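PDB 3RBT: glutathione transferase o1 from Bombyx mori, which belongs to the Omega class of glutathione transferases and probably catalyses glutathione-dependent transferase and dehydroascorbate reductase reactions. Local coordinates for residues Lys26-His31 with Lys51-Arg56; Asp33-Gly38 with Lys74-Glu79; His39-Val44 with Val94-Leu99; Arg67-Arg72 with Asp86-Glu91. All blocks are in the same frame, centred on the assembly; numbering follows the deposited sequence.

Interaction 1 of 4, residues Lys26-His31 with Lys51-Arg56; sequences KLRLYH and KYEVYR
The parallel strands L27-H31 and Y52-R56, with helix 36-47 between them in the chain, form the beta-alpha-beta unit of the thioredoxin-like domain; their axes lie 4.6 Å apart. L27 N donates to K51 O and L27 O accepts from E53 N; L29 N then reaches E53 O at 2.8 Å, and Y55 N reaches L29 O at 2.7 Å. On the face carrying R28, Y30 and Y55, the carboxylate of E53 meets R28: NE lies 2.7 Å from OE2, on the lone pair turned away from OE1, with the bond nearly straight (165°), and NH2 adds a weak bond to the same oxygen. E53 OE1 faces K26 in a long pair, 3.9 Å to NZ. The aliphatic part of R28 lies against Y55, R28 CD 3.6 Å from Y55 CD2. R28 reaches E53 because CG is anti to the backbone N and the chain bends at chi3 (-70°). Farther out, E79 takes R28 NH1 and Y30 OH, while E46 and H223 bond Y52 OH on the other face. Arginine suits its place: its flat cation is shared between E53 and E79, which would probably balance charge on this buried group and fix its rotation.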
loop_
_atom_site.group_PDB
_atom_site.type_symbol
_atom_site.label_atom_id
_atom_site.label_comp_id
_atom_site.label_asym_id
_atom_site.label_seq_id
_atom_site.Cartn_x
_atom_site.Cartn_y
_atom_site.Cartn_z
ATOM N N LYS A 26 -3.464 19.254 19.900
ATOM C CA LYS A 26 -2.908 19.213 18.544
ATOM C C LYS A 26 -2.240 17.882 18.238
ATOM O O LYS A 26 -1.668 17.236 19.123
ATOM C CB LYS A 26 -1.894 20.347 18.326
ATOM C CG LYS A 26 -2.437 21.751 18.600
ATOM C CD LYS A 26 -1.433 22.856 18.247
ATOM C CE LYS A 26 -0.261 22.931 19.222
ATOM N NZ LYS A 26 -0.660 23.150 20.664
ATOM N N LEU A 27 -2.315 17.471 16.978
ATOM C CA LEU A 27 -1.548 16.337 16.497
ATOM C C LEU A 27 -0.133 16.825 16.211
ATOM O O LEU A 27 0.088 18.024 16.054
ATOM C CB LEU A 27 -2.203 15.760 15.242
ATOM C CG LEU A 27 -3.172 14.571 15.344
ATOM C CD1 LEU A 27 -4.056 14.550 16.598
ATOM C CD2 LEU A 27 -4.019 14.470 14.072
ATOM N N ARG A 28 0.827 15.909 16.169
ATOM C CA ARG A 28 2.228 16.293 15.997
ATOM C C ARG A 28 2.865 15.565 14.823
ATOM O O ARG A 28 2.918 14.335 14.806
ATOM C CB ARG A 28 3.014 15.999 17.275
ATOM C CG ARG A 28 4.467 16.481 17.265
ATOM C CD ARG A 28 5.136 16.159 18.600
ATOM N NE ARG A 28 4.619 16.980 19.697
ATOM C CZ ARG A 28 4.475 16.569 20.957
ATOM N NH1 ARG A 28 4.788 15.329 21.314
ATOM N NH2 ARG A 28 4.004 17.408 21.871
ATOM N N LEU A 29 3.359 16.329 13.854
ATOM C CA LEU A 29 4.089 15.755 12.738
ATOM C C LEU A 29 5.597 15.939 12.896
ATOM O O LEU A 29 6.089 17.073 13.017
ATOM C CB LEU A 29 3.613 16.351 11.406
ATOM C CG LEU A 29 4.118 15.645 10.133
ATOM C CD1 LEU A 29 3.511 14.250 9.977
ATOM C CD2 LEU A 29 3.865 16.488 8.880
ATOM N N TYR A 30 6.310 14.815 12.919
ATOM C CA TYR A 30 7.765 14.792 12.801
ATOM C C TYR A 30 8.117 14.720 11.316
ATOM O O TYR A 30 7.768 13.761 10.623
ATOM C CB TYR A 30 8.362 13.597 13.549
ATOM C CG TYR A 30 8.161 13.618 15.051
ATOM C CD1 TYR A 30 7.020 13.063 15.620
ATOM C CD2 TYR A 30 9.124 14.163 15.902
ATOM C CE1 TYR A 30 6.823 13.070 17.000
ATOM C CE2 TYR A 30 8.934 14.181 17.288
ATOM C CZ TYR A 30 7.779 13.617 17.824
ATOM O OH TYR A 30 7.555 13.604 19.183
ATOM N N HIS A 31 8.819 15.743 10.844
ATOM C CA HIS A 31 8.956 16.012 9.419
ATOM C C HIS A 31 10.340 16.560 9.126
ATOM O O HIS A 31 10.840 17.415 9.861
ATOM C CB HIS A 31 7.871 17.023 9.012
ATOM C CG HIS A 31 8.062 17.645 7.663
ATOM N ND1 HIS A 31 7.989 16.926 6.488
ATOM C CD2 HIS A 31 8.271 18.936 7.303
ATOM C CE1 HIS A 31 8.169 17.742 5.464
ATOM N NE2 HIS A 31 8.343 18.968 5.932
ATOM N N LYS A 51 -5.752 20.650 13.813
ATOM C CA LYS A 51 -4.686 21.410 14.453
ATOM C C LYS A 51 -3.487 20.506 14.631
ATOM O O LYS A 51 -3.631 19.345 15.016
ATOM C CB LYS A 51 -5.149 21.932 15.808
ATOM C CG LYS A 51 -6.276 22.947 15.729
ATOM C CD LYS A 51 -6.751 23.320 17.128
ATOM C CE LYS A 51 -7.545 22.180 17.743
ATOM N NZ LYS A 51 -7.944 22.513 19.127
ATOM N N TYR A 52 -2.307 21.033 14.344
ATOM C CA TYR A 52 -1.090 20.247 14.444
ATOM C C TYR A 52 0.106 21.148 14.696
ATOM O O TYR A 52 0.045 22.353 14.484
ATOM C CB TYR A 52 -0.856 19.444 13.151
ATOM C CG TYR A 52 -0.587 20.320 11.953
ATOM C CD1 TYR A 52 0.718 20.596 11.549
ATOM C CD2 TYR A 52 -1.634 20.884 11.231
ATOM C CE1 TYR A 52 0.971 21.408 10.454
ATOM C CE2 TYR A 52 -1.394 21.700 10.134
ATOM C CZ TYR A 52 -0.091 21.953 9.753
ATOM O OH TYR A 52 0.155 22.755 8.666
ATOM N N GLU A 53 1.195 20.537 15.138
ATOM C CA GLU A 53 2.487 21.200 15.210
ATOM C C GLU A 53 3.508 20.353 14.460
ATOM O O GLU A 53 3.362 19.132 14.359
ATOM C CB GLU A 53 2.909 21.393 16.666
ATOM C CG GLU A 53 2.771 20.134 17.524
ATOM C CD GLU A 53 3.093 20.383 18.987
ATOM O OE1 GLU A 53 2.597 21.372 19.559
ATOM O OE2 GLU A 53 3.856 19.588 19.560
ATOM N N VAL A 54 4.534 21.007 13.930
ATOM C CA VAL A 54 5.606 20.332 13.227
ATOM C C VAL A 54 6.865 20.297 14.087
ATOM O O VAL A 54 7.378 21.344 14.494
ATOM C CB VAL A 54 5.927 21.022 11.886
ATOM C CG1 VAL A 54 7.080 20.319 11.178
ATOM C CG2 VAL A 54 4.705 21.051 10.993
ATOM N N TYR A 55 7.354 19.094 14.374
ATOM C CA TYR A 55 8.683 18.964 14.945
ATOM C C TYR A 55 9.668 18.640 13.837
ATOM O O TYR A 55 9.630 17.559 13.241
ATOM C CB TYR A 55 8.728 17.963 16.105
ATOM C CG TYR A 55 8.404 18.627 17.423
ATOM C CD1 TYR A 55 9.393 18.844 18.381
ATOM C CD2 TYR A 55 7.108 19.086 17.694
ATOM C CE1 TYR A 55 9.094 19.491 19.589
ATOM C CE2 TYR A 55 6.801 19.718 18.889
ATOM C CZ TYR A 55 7.794 19.921 19.833
ATOM O OH TYR A 55 7.477 20.552 21.018
ATOM N N ARG A 56 10.518 19.621 13.546
ATOM C CA ARG A 56 11.519 19.516 12.497
ATOM C C ARG A 56 12.627 18.555 12.902
ATOM O O ARG A 56 13.265 18.729 13.944
ATOM C CB ARG A 56 12.124 20.892 12.199
ATOM C CG ARG A 56 11.202 21.844 11.475
ATOM C CD ARG A 56 11.804 23.241 11.443
ATOM N NE ARG A 56 11.459 23.939 10.207
ATOM C CZ ARG A 56 12.141 24.965 9.697
ATOM N NH1 ARG A 56 13.226 25.432 10.311
ATOM N NH2 ARG A 56 11.735 25.525 8.561
#

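Interaction 2 of 4, residues Asp33-Gly38 with Lys74-Glu79; sequences DMNPYG and KIPVLE
The N-terminal end of helix 36-47 meets the cis-proline turn before strand 77-80, a pairing characteristic of the thioredoxin fold; in glutathione transferases these two elements border the glutathione site, as is probable here. N35 takes the N-cap place, where Omega-class relatives usually carry the catalytic cysteine. Among polar contacts, N35 OD1 receives G38 N at 3.0 Å on an in-plane lone pair, so asparagine closes the first turn of the helix; its ND2 is held by the carbonyls of G243 and S241 from the C-terminal tail. The remaining contacts are apolar. The cis peptide turns the P76 ring toward the helix, where CD rests 3.6 Å from Y37 CB and CG lies 3.7 Å from G38 CA. Glycine leaves only its CA against the ring. The Y37 ring leads away and meets W182 edge-to-face. I75, with CG1 in the crowded position between backbone N and carbonyl carbon (chi1 61°), extends its chain obliquely across the N35 amide, bringing CD1 to 3.3 Å from N35 ND2.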
loop_
_atom_site.group_PDB
_atom_site.type_symbol
_atom_site.label_atom_id
_atom_site.label_comp_id
_atom_site.label_asym_id
_atom_site.label_seq_id
_atom_site.Cartn_x
_atom_site.Cartn_y
_atom_site.Cartn_z
ATOM N N ASP A 33 12.369 18.925 6.770
ATOM C CA ASP A 33 12.110 20.041 5.868
ATOM C C ASP A 33 12.339 19.633 4.413
ATOM O O ASP A 33 13.336 19.001 4.102
ATOM C CB ASP A 33 13.007 21.231 6.241
ATOM C CG ASP A 33 12.216 22.502 6.484
ATOM O OD1 ASP A 33 10.994 22.518 6.212
ATOM O OD2 ASP A 33 12.809 23.492 6.955
ATOM N N MET A 34 11.396 19.977 3.533
ATOM C CA MET A 34 11.476 19.650 2.098
ATOM C C MET A 34 11.186 18.180 1.741
ATOM O O MET A 34 11.275 17.805 0.571
ATOM C CB MET A 34 12.823 20.078 1.493
ATOM C CG MET A 34 13.128 21.569 1.569
ATOM S SD MET A 34 11.845 22.597 0.812
ATOM C CE MET A 34 12.839 23.990 0.292
ATOM N N ASN A 35 10.866 17.347 2.730
ATOM C CA ASN A 35 10.503 15.948 2.436
ATOM C C ASN A 35 9.079 15.885 1.884
ATOM O O ASN A 35 8.142 16.325 2.550
ATOM C CB ASN A 35 10.640 15.042 3.664
ATOM C CG ASN A 35 10.232 13.600 3.379
ATOM O OD1 ASN A 35 9.101 13.194 3.672
ATOM N ND2 ASN A 35 11.148 12.823 2.800
ATOM N N PRO A 36 8.925 15.353 0.664
ATOM C CA PRO A 36 7.628 15.288 -0.030
ATOM C C PRO A 36 6.585 14.371 0.640
ATOM O O PRO A 36 5.393 14.623 0.506
ATOM C CB PRO A 36 8.000 14.747 -1.417
ATOM C CG PRO A 36 9.270 13.942 -1.187
ATOM C CD PRO A 36 10.011 14.742 -0.133
ATOM N N TYR A 37 7.025 13.320 1.335
ATOM C CA TYR A 37 6.108 12.446 2.087
ATOM C C TYR A 37 5.486 13.182 3.272
ATOM O O TYR A 37 4.296 12.996 3.582
ATOM C CB TYR A 37 6.813 11.169 2.541
ATOM C CG TYR A 37 7.199 10.252 1.389
ATOM C CD1 TYR A 37 6.249 9.427 0.776
ATOM C CD2 TYR A 37 8.509 10.241 0.893
ATOM C CE1 TYR A 37 6.602 8.586 -0.300
ATOM C CE2 TYR A 37 8.874 9.401 -0.171
ATOM C CZ TYR A 37 7.916 8.583 -0.760
ATOM O OH TYR A 37 8.281 7.777 -1.806
ATOM N N GLY A 38 6.280 14.045 3.914
ATOM C CA GLY A 38 5.765 14.959 4.928
ATOM C C GLY A 38 4.875 16.039 4.332
ATOM O O GLY A 38 3.867 16.402 4.922
ATOM N N LYS A 74 11.669 5.825 9.667
ATOM C CA LYS A 74 10.672 6.140 8.659
ATOM C C LYS A 74 10.192 7.568 8.839
ATOM O O LYS A 74 10.149 8.081 9.965
ATOM C CB LYS A 74 9.501 5.161 8.725
ATOM C CG LYS A 74 9.936 3.702 8.818
ATOM C CD LYS A 74 8.842 2.743 8.413
ATOM C CE LYS A 74 9.020 2.319 6.959
ATOM N NZ LYS A 74 8.112 1.194 6.619
ATOM N N ILE A 75 9.871 8.216 7.720
ATOM C CA ILE A 75 9.401 9.605 7.734
ATOM C C ILE A 75 8.263 9.800 6.737
ATOM O O ILE A 75 8.223 9.120 5.708
ATOM C CB ILE A 75 10.535 10.649 7.460
ATOM C CG1 ILE A 75 11.172 10.431 6.078
ATOM C CG2 ILE A 75 11.578 10.662 8.610
ATOM C CD1 ILE A 75 12.118 11.548 5.671
ATOM N N PRO A 76 7.322 10.709 7.049
ATOM C CA PRO A 76 7.236 11.451 8.313
ATOM C C PRO A 76 6.633 10.570 9.395
ATOM O O PRO A 76 6.313 9.411 9.134
ATOM C CB PRO A 76 6.265 12.580 7.971
ATOM C CG PRO A 76 5.325 11.935 7.004
ATOM C CD PRO A 76 6.229 11.083 6.134
ATOM N N VAL A 77 6.487 11.112 10.600
ATOM C CA VAL A 77 5.774 10.425 11.667
ATOM C C VAL A 77 4.657 11.330 12.173
ATOM O O VAL A 77 4.885 12.507 12.473
ATOM C CB VAL A 77 6.687 10.082 12.863
ATOM C CG1 VAL A 77 5.873 9.409 13.976
ATOM C CG2 VAL A 77 7.849 9.194 12.435
ATOM N N LEU A 78 3.447 10.788 12.253
ATOM C CA LEU A 78 2.362 11.510 12.876
ATOM C C LEU A 78 2.130 10.907 14.252
ATOM O O LEU A 78 1.820 9.707 14.376
ATOM C CB LEU A 78 1.085 11.454 12.017
ATOM C CG LEU A 78 -0.150 12.202 12.544
ATOM C CD1 LEU A 78 -0.027 13.722 12.390
ATOM C CD2 LEU A 78 -1.428 11.707 11.869
ATOM N N GLU A 79 2.299 11.737 15.277
ATOM C CA GLU A 79 2.059 11.317 16.652
ATOM C C GLU A 79 0.663 11.771 17.039
ATOM O O GLU A 79 0.314 12.936 16.857
ATOM C CB GLU A 79 3.109 11.895 17.609
ATOM C CG GLU A 79 3.048 11.322 19.035
ATOM C CD GLU A 79 4.181 11.813 19.932
ATOM O OE1 GLU A 79 4.611 12.974 19.784
ATOM O OE2 GLU A 79 4.639 11.037 20.792
#

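Interaction 3 of 4, residues His39-Val44 with Val94-Leu99; sequences HRVLLV and VICDYL
Helix segments H39-V44 and V94-L99 run almost parallel, their axes 9.7 Å apart and inclined by only 8°. No hydrogen bond links them; the contact is apolar packing between small and branched side chains, all of them buried. V41 carries one end: its CG1, anti to the backbone N, meets I95 CG2 at 3.6 Å, the two side chains crossing at about a right angle, and its CG2 lies 4.0 Å from C96 SG. One turn later V44 points at the other helix and spans two partners. Its CG2 touches C96 SG at 3.5 Å, the closest approach between the segments, while CG1 faces L99 CD1 at 4.1 Å. Cysteine fits here because its slim sulfur, set anti to the carbonyl carbon, can slip between the two valines. An alanine in place of V44 would lose both methyl branches and would probably loosen the packing against C96 and L99. The polar ends find partners elsewhere: R40 NE bonds the M178 carbonyl and NH1 bonds S92 OG, while D97 forms a salt bridge to R120 of the second subunit. L29, L78 and P76 border the same apolar layer from the sheet side. Such a near-parallel pair is typical of the thioredoxin-like domain of glutathione transferases: the two-helix layer on the sheet face turned to the C-terminal helical domain.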
loop_
_atom_site.group_PDB
_atom_site.type_symbol
_atom_site.label_atom_id
_atom_site.label_comp_id
_atom_site.label_asym_id
_atom_site.label_seq_id
_atom_site.Cartn_x
_atom_site.Cartn_y
_atom_site.Cartn_z
ATOM N N HIS A 39 5.259 16.556 3.166
ATOM C CA HIS A 39 4.469 17.557 2.422
ATOM C C HIS A 39 3.043 17.031 2.183
ATOM O O HIS A 39 2.058 17.737 2.431
ATOM C CB HIS A 39 5.162 17.879 1.095
ATOM C CG HIS A 39 4.619 19.083 0.378
ATOM N ND1 HIS A 39 5.247 19.630 -0.722
ATOM C CD2 HIS A 39 3.523 19.850 0.606
ATOM C CE1 HIS A 39 4.549 20.667 -1.154
ATOM N NE2 HIS A 39 3.502 20.824 -0.362
ATOM N N ARG A 40 2.956 15.786 1.722
ATOM C CA ARG A 40 1.712 15.021 1.632
ATOM C C ARG A 40 0.830 15.096 2.865
ATOM O O ARG A 40 -0.360 15.404 2.773
ATOM C CB ARG A 40 2.042 13.545 1.431
ATOM C CG ARG A 40 1.900 13.044 0.055
ATOM C CD ARG A 40 1.986 11.520 0.067
ATOM N NE ARG A 40 1.867 11.022 -1.295
ATOM C CZ ARG A 40 2.161 9.795 -1.693
ATOM N NH1 ARG A 40 2.608 8.894 -0.831
ATOM N NH2 ARG A 40 2.000 9.484 -2.970
ATOM N N VAL A 41 1.411 14.755 4.013
ATOM C CA VAL A 41 0.683 14.748 5.266
ATOM C C VAL A 41 0.313 16.175 5.692
ATOM O O VAL A 41 -0.776 16.395 6.219
ATOM C CB VAL A 41 1.462 14.004 6.382
ATOM C CG1 VAL A 41 0.659 14.000 7.683
ATOM C CG2 VAL A 41 1.769 12.559 5.945
ATOM N N LEU A 42 1.202 17.141 5.459
ATOM C CA LEU A 42 0.870 18.549 5.733
ATOM C C LEU A 42 -0.352 19.025 4.933
ATOM O O LEU A 42 -1.204 19.727 5.463
ATOM C CB LEU A 42 2.071 19.482 5.487
ATOM C CG LEU A 42 3.231 19.393 6.490
ATOM C CD1 LEU A 42 4.470 20.133 5.966
ATOM C CD2 LEU A 42 2.817 19.930 7.866
ATOM N N LEU A 43 -0.420 18.642 3.663
ATOM C CA LEU A 43 -1.561 18.995 2.804
ATOM C C LEU A 43 -2.897 18.456 3.333
ATOM O O LEU A 43 -3.887 19.190 3.401
ATOM C CB LEU A 43 -1.331 18.497 1.373
ATOM C CG LEU A 43 -0.188 19.162 0.602
ATOM C CD1 LEU A 43 0.027 18.473 -0.765
ATOM C CD2 LEU A 43 -0.362 20.684 0.469
ATOM N N VAL A 44 -2.902 17.176 3.706
ATOM C CA VAL A 44 -4.098 16.501 4.226
ATOM C C VAL A 44 -4.564 17.107 5.548
ATOM O O VAL A 44 -5.745 17.442 5.699
ATOM C CB VAL A 44 -3.874 14.965 4.327
ATOM C CG1 VAL A 44 -5.047 14.269 5.039
ATOM C CG2 VAL A 44 -3.684 14.391 2.928
ATOM N N VAL A 94 -0.881 5.447 4.943
ATOM C CA VAL A 94 -1.609 4.986 6.129
ATOM C C VAL A 94 -2.008 6.177 7.015
ATOM O O VAL A 94 -3.143 6.244 7.528
ATOM C CB VAL A 94 -0.778 3.954 6.918
ATOM C CG1 VAL A 94 -1.480 3.551 8.199
ATOM C CG2 VAL A 94 -0.517 2.728 6.052
ATOM N N ILE A 95 -1.075 7.118 7.154
ATOM C CA ILE A 95 -1.278 8.337 7.949
ATOM C C ILE A 95 -2.436 9.171 7.405
ATOM O O ILE A 95 -3.332 9.560 8.152
ATOM C CB ILE A 95 0.012 9.195 8.022
ATOM C CG1 ILE A 95 1.022 8.545 8.987
ATOM C CG2 ILE A 95 -0.312 10.586 8.497
ATOM C CD1 ILE A 95 2.483 9.060 8.856
ATOM N N CYS A 96 -2.419 9.420 6.100
ATOM C CA CYS A 96 -3.422 10.256 5.477
ATOM C C CYS A 96 -4.788 9.584 5.492
ATOM O O CYS A 96 -5.795 10.266 5.673
ATOM C CB CYS A 96 -3.013 10.617 4.044
ATOM S SG CYS A 96 -1.610 11.776 3.938
ATOM N N ASP A 97 -4.814 8.261 5.303
ATOM C CA ASP A 97 -6.059 7.490 5.350
ATOM C C ASP A 97 -6.630 7.433 6.768
ATOM O O ASP A 97 -7.848 7.551 6.954
ATOM C CB ASP A 97 -5.879 6.074 4.767
ATOM C CG ASP A 97 -5.699 6.084 3.238
ATOM O OD1 ASP A 97 -5.923 7.135 2.600
ATOM O OD2 ASP A 97 -5.354 5.031 2.670
ATOM N N TYR A 98 -5.742 7.289 7.753
ATOM C CA TYR A 98 -6.137 7.383 9.160
ATOM C C TYR A 98 -6.867 8.707 9.404
ATOM O O TYR A 98 -7.956 8.721 9.956
ATOM C CB TYR A 98 -4.925 7.269 10.105
ATOM C CG TYR A 98 -5.280 7.713 11.500
ATOM C CD1 TYR A 98 -5.994 6.872 12.351
ATOM C CD2 TYR A 98 -4.965 8.997 11.946
ATOM C CE1 TYR A 98 -6.353 7.287 13.626
ATOM C CE2 TYR A 98 -5.328 9.417 13.222
ATOM C CZ TYR A 98 -6.023 8.563 14.051
ATOM O OH TYR A 98 -6.392 8.970 15.320
ATOM N N LEU A 99 -6.253 9.808 8.977
ATOM C CA LEU A 99 -6.819 11.145 9.152
ATOM C C LEU A 99 -8.168 11.294 8.467
ATOM O O LEU A 99 -9.075 11.907 9.026
ATOM C CB LEU A 99 -5.851 12.219 8.640
ATOM C CG LEU A 99 -4.512 12.302 9.397
ATOM C CD1 LEU A 99 -3.559 13.261 8.695
ATOM C CD2 LEU A 99 -4.753 12.724 10.857
#

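Interaction 4 of 4, residues Arg67-Arg72 with Asp86-Glu91; sequences RAKNPR and DRFLFE
K69, in the segment R67-R72, reaches across the face of the F88 ring, packing the connection that includes helix 64-69 against outer strand 87-89 of the thioredoxin-like sheet. Its CB starts 3.6 Å from F88 CE1. Beyond CG the chain runs extended, so CD passes over one face of the ring, 4.1 Å from the centroid and 22° off the normal, a CH-pi contact. At the tip, NZ gives a hydrogen bond to a water at 3.2 Å, and this water makes a weak bond to D86 O. Beside it, F90 turns its edge toward the backbone, CZ lying 3.5 Å from K69 O, while N70 slides past with OD1 3.3 Å from F90 CE2. N70 is fixed by its ND2, which donates to the K74 carbonyl. F88 also packs on V77, E79 and Y30; an alanine here would probably strip the lysine chain of its aromatic support. Lysine suits this exposed position: its methylenes lie on the aromatic face while its ammonium group stays hydrated, so the contact probably costs little desolvation.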
loop_
_atom_site.group_PDB
_atom_site.type_symbol
_atom_site.label_atom_id
_atom_site.label_comp_id
_atom_site.label_asym_id
_atom_site.label_seq_id
_atom_site.Cartn_x
_atom_site.Cartn_y
_atom_site.Cartn_z
ATOM N N ARG A 67 14.941 7.608 17.390
ATOM C CA ARG A 67 15.409 6.323 16.850
ATOM C C ARG A 67 14.785 5.152 17.602
ATOM O O ARG A 67 14.327 4.196 16.987
ATOM C CB ARG A 67 16.939 6.211 16.879
ATOM C CG ARG A 67 17.648 7.209 15.972
ATOM C CD ARG A 67 19.159 7.066 16.016
ATOM N NE ARG A 67 19.812 8.356 16.246
ATOM C CZ ARG A 67 21.126 8.572 16.170
ATOM N NH1 ARG A 67 21.957 7.581 15.855
ATOM N NH2 ARG A 67 21.612 9.788 16.403
ATOM N N ALA A 68 14.740 5.249 18.929
ATOM C CA ALA A 68 14.168 4.188 19.756
ATOM C C ALA A 68 12.706 3.878 19.425
ATOM O O ALA A 68 12.310 2.714 19.431
ATOM C CB ALA A 68 14.329 4.516 21.234
ATOM N N LYS A 69 11.911 4.910 19.136
ATOM C CA LYS A 69 10.502 4.715 18.789
ATOM C C LYS A 69 10.314 4.433 17.299
ATOM O O LYS A 69 9.216 4.115 16.854
ATOM C CB LYS A 69 9.665 5.934 19.193
ATOM C CG LYS A 69 9.540 6.179 20.702
ATOM C CD LYS A 69 8.513 7.289 20.977
ATOM C CE LYS A 69 8.418 7.624 22.453
ATOM N NZ LYS A 69 7.298 8.576 22.749
ATOM N N ASN A 70 11.401 4.531 16.541
ATOM C CA ASN A 70 11.357 4.461 15.087
ATOM C C ASN A 70 12.706 3.960 14.552
ATOM O O ASN A 70 13.438 4.714 13.908
ATOM C CB ASN A 70 11.010 5.858 14.547
ATOM C CG ASN A 70 10.884 5.910 13.030
ATOM O OD1 ASN A 70 10.753 4.887 12.351
ATOM N ND2 ASN A 70 10.913 7.126 12.495
ATOM N N PRO A 71 13.043 2.681 14.830
ATOM C CA PRO A 71 14.395 2.166 14.553
ATOM C C PRO A 71 14.766 2.128 13.069
ATOM O O PRO A 71 15.945 2.254 12.735
ATOM C CB PRO A 71 14.380 0.760 15.167
ATOM C CG PRO A 71 12.966 0.371 15.225
ATOM C CD PRO A 71 12.143 1.626 15.333
ATOM N N ARG A 72 13.764 1.993 12.199
ATOM C CA ARG A 72 13.973 2.037 10.746
ATOM C C ARG A 72 13.975 3.476 10.192
ATOM O O ARG A 72 14.154 3.691 8.993
ATOM C CB ARG A 72 12.928 1.159 10.040
ATOM C CG ARG A 72 13.219 -0.356 10.141
ATOM C CD ARG A 72 11.934 -1.199 10.180
ATOM N NE ARG A 72 11.065 -0.975 9.018
ATOM C CZ ARG A 72 10.948 -1.810 7.984
ATOM N NH1 ARG A 72 11.640 -2.946 7.956
ATOM N NH2 ARG A 72 10.138 -1.506 6.974
ATOM N N ASP A 86 0.087 8.436 23.819
ATOM C CA ASP A 86 0.553 8.974 22.540
ATOM C C ASP A 86 1.279 7.919 21.705
ATOM O O ASP A 86 2.144 7.204 22.208
ATOM C CB ASP A 86 1.448 10.187 22.764
ATOM C CG ASP A 86 0.706 11.360 23.392
ATOM O OD1 ASP A 86 -0.514 11.249 23.671
ATOM O OD2 ASP A 86 1.359 12.399 23.612
ATOM N N ARG A 87 0.909 7.825 20.430
ATOM C CA ARG A 87 1.466 6.808 19.544
ATOM C C ARG A 87 1.989 7.383 18.236
ATOM O O ARG A 87 1.411 8.319 17.666
ATOM C CB ARG A 87 0.433 5.708 19.248
ATOM C CG ARG A 87 0.036 4.842 20.447
ATOM C CD ARG A 87 1.197 4.046 21.041
ATOM N NE ARG A 87 0.778 3.357 22.259
ATOM C CZ ARG A 87 1.026 3.784 23.499
ATOM N NH1 ARG A 87 1.717 4.897 23.707
ATOM N NH2 ARG A 87 0.588 3.089 24.544
ATOM N N PHE A 88 3.085 6.798 17.772
ATOM C CA PHE A 88 3.614 7.078 16.452
ATOM C C PHE A 88 2.787 6.341 15.396
ATOM O O PHE A 88 2.443 5.169 15.563
ATOM C CB PHE A 88 5.072 6.621 16.369
ATOM C CG PHE A 88 6.078 7.613 16.911
ATOM C CD1 PHE A 88 7.419 7.527 16.513
ATOM C CD2 PHE A 88 5.706 8.621 17.799
ATOM C CE1 PHE A 88 8.375 8.415 17.002
ATOM C CE2 PHE A 88 6.647 9.521 18.284
ATOM C CZ PHE A 88 7.992 9.418 17.890
ATOM N N LEU A 89 2.446 7.051 14.327
ATOM C CA LEU A 89 1.870 6.440 13.132
ATOM C C LEU A 89 2.826 6.664 11.976
ATOM O O LEU A 89 3.325 7.775 11.795
ATOM C CB LEU A 89 0.502 7.038 12.796
ATOM C CG LEU A 89 -0.765 6.368 13.353
ATOM C CD1 LEU A 89 -2.021 7.033 12.766
ATOM C CD2 LEU A 89 -0.783 4.894 13.045
ATOM N N PHE A 90 3.072 5.602 11.209
ATOM C CA PHE A 90 4.043 5.616 10.123
ATOM C C PHE A 90 3.376 5.457 8.759
ATOM O O PHE A 90 2.217 5.028 8.673
ATOM C CB PHE A 90 5.076 4.484 10.306
ATOM C CG PHE A 90 5.836 4.538 11.607
ATOM C CD1 PHE A 90 5.572 3.619 12.619
ATOM C CD2 PHE A 90 6.829 5.491 11.812
ATOM C CE1 PHE A 90 6.277 3.653 13.820
ATOM C CE2 PHE A 90 7.538 5.541 13.018
ATOM C CZ PHE A 90 7.266 4.617 14.018
ATOM N N GLU A 91 4.141 5.781 7.712
ATOM C CA GLU A 91 3.778 5.589 6.296
ATOM C C GLU A 91 2.704 6.571 5.817
ATOM O O GLU A 91 1.561 6.531 6.293
ATOM C CB GLU A 91 3.397 4.131 6.000
ATOM C CG GLU A 91 4.536 3.137 6.212
ATOM C CD GLU A 91 4.269 1.782 5.594
ATOM O OE1 GLU A 91 3.377 1.687 4.721
ATOM O OE2 GLU A 91 4.963 0.798 5.977
HETATM O O HOH W 1 4.423 8.429 21.261
#

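Overall arrangement
All four contacts lie within the thioredoxin-like N-terminal domain, whose mixed sheet runs 52-56, 27-31, 77-80, 87-89. Interaction 1 joins the first two of these strands, and helix 36-47 between them makes a beta-alpha-beta unit. That helix is shared by interactions 2 and 3, about 10 Å apart between centres. Interaction 4 brings helix 64-69 to the far edge strand; its centre is about 14 Å from that of interaction 1 and about 16 Å from that of interaction 3. Along the chain interaction 1 closes before interaction 4 opens, interaction 2 interlocks with both, and interaction 4 is nested within interaction 3. Interactions 3 and 4 touch the second subunit, so this domain takes part in the dimer interface.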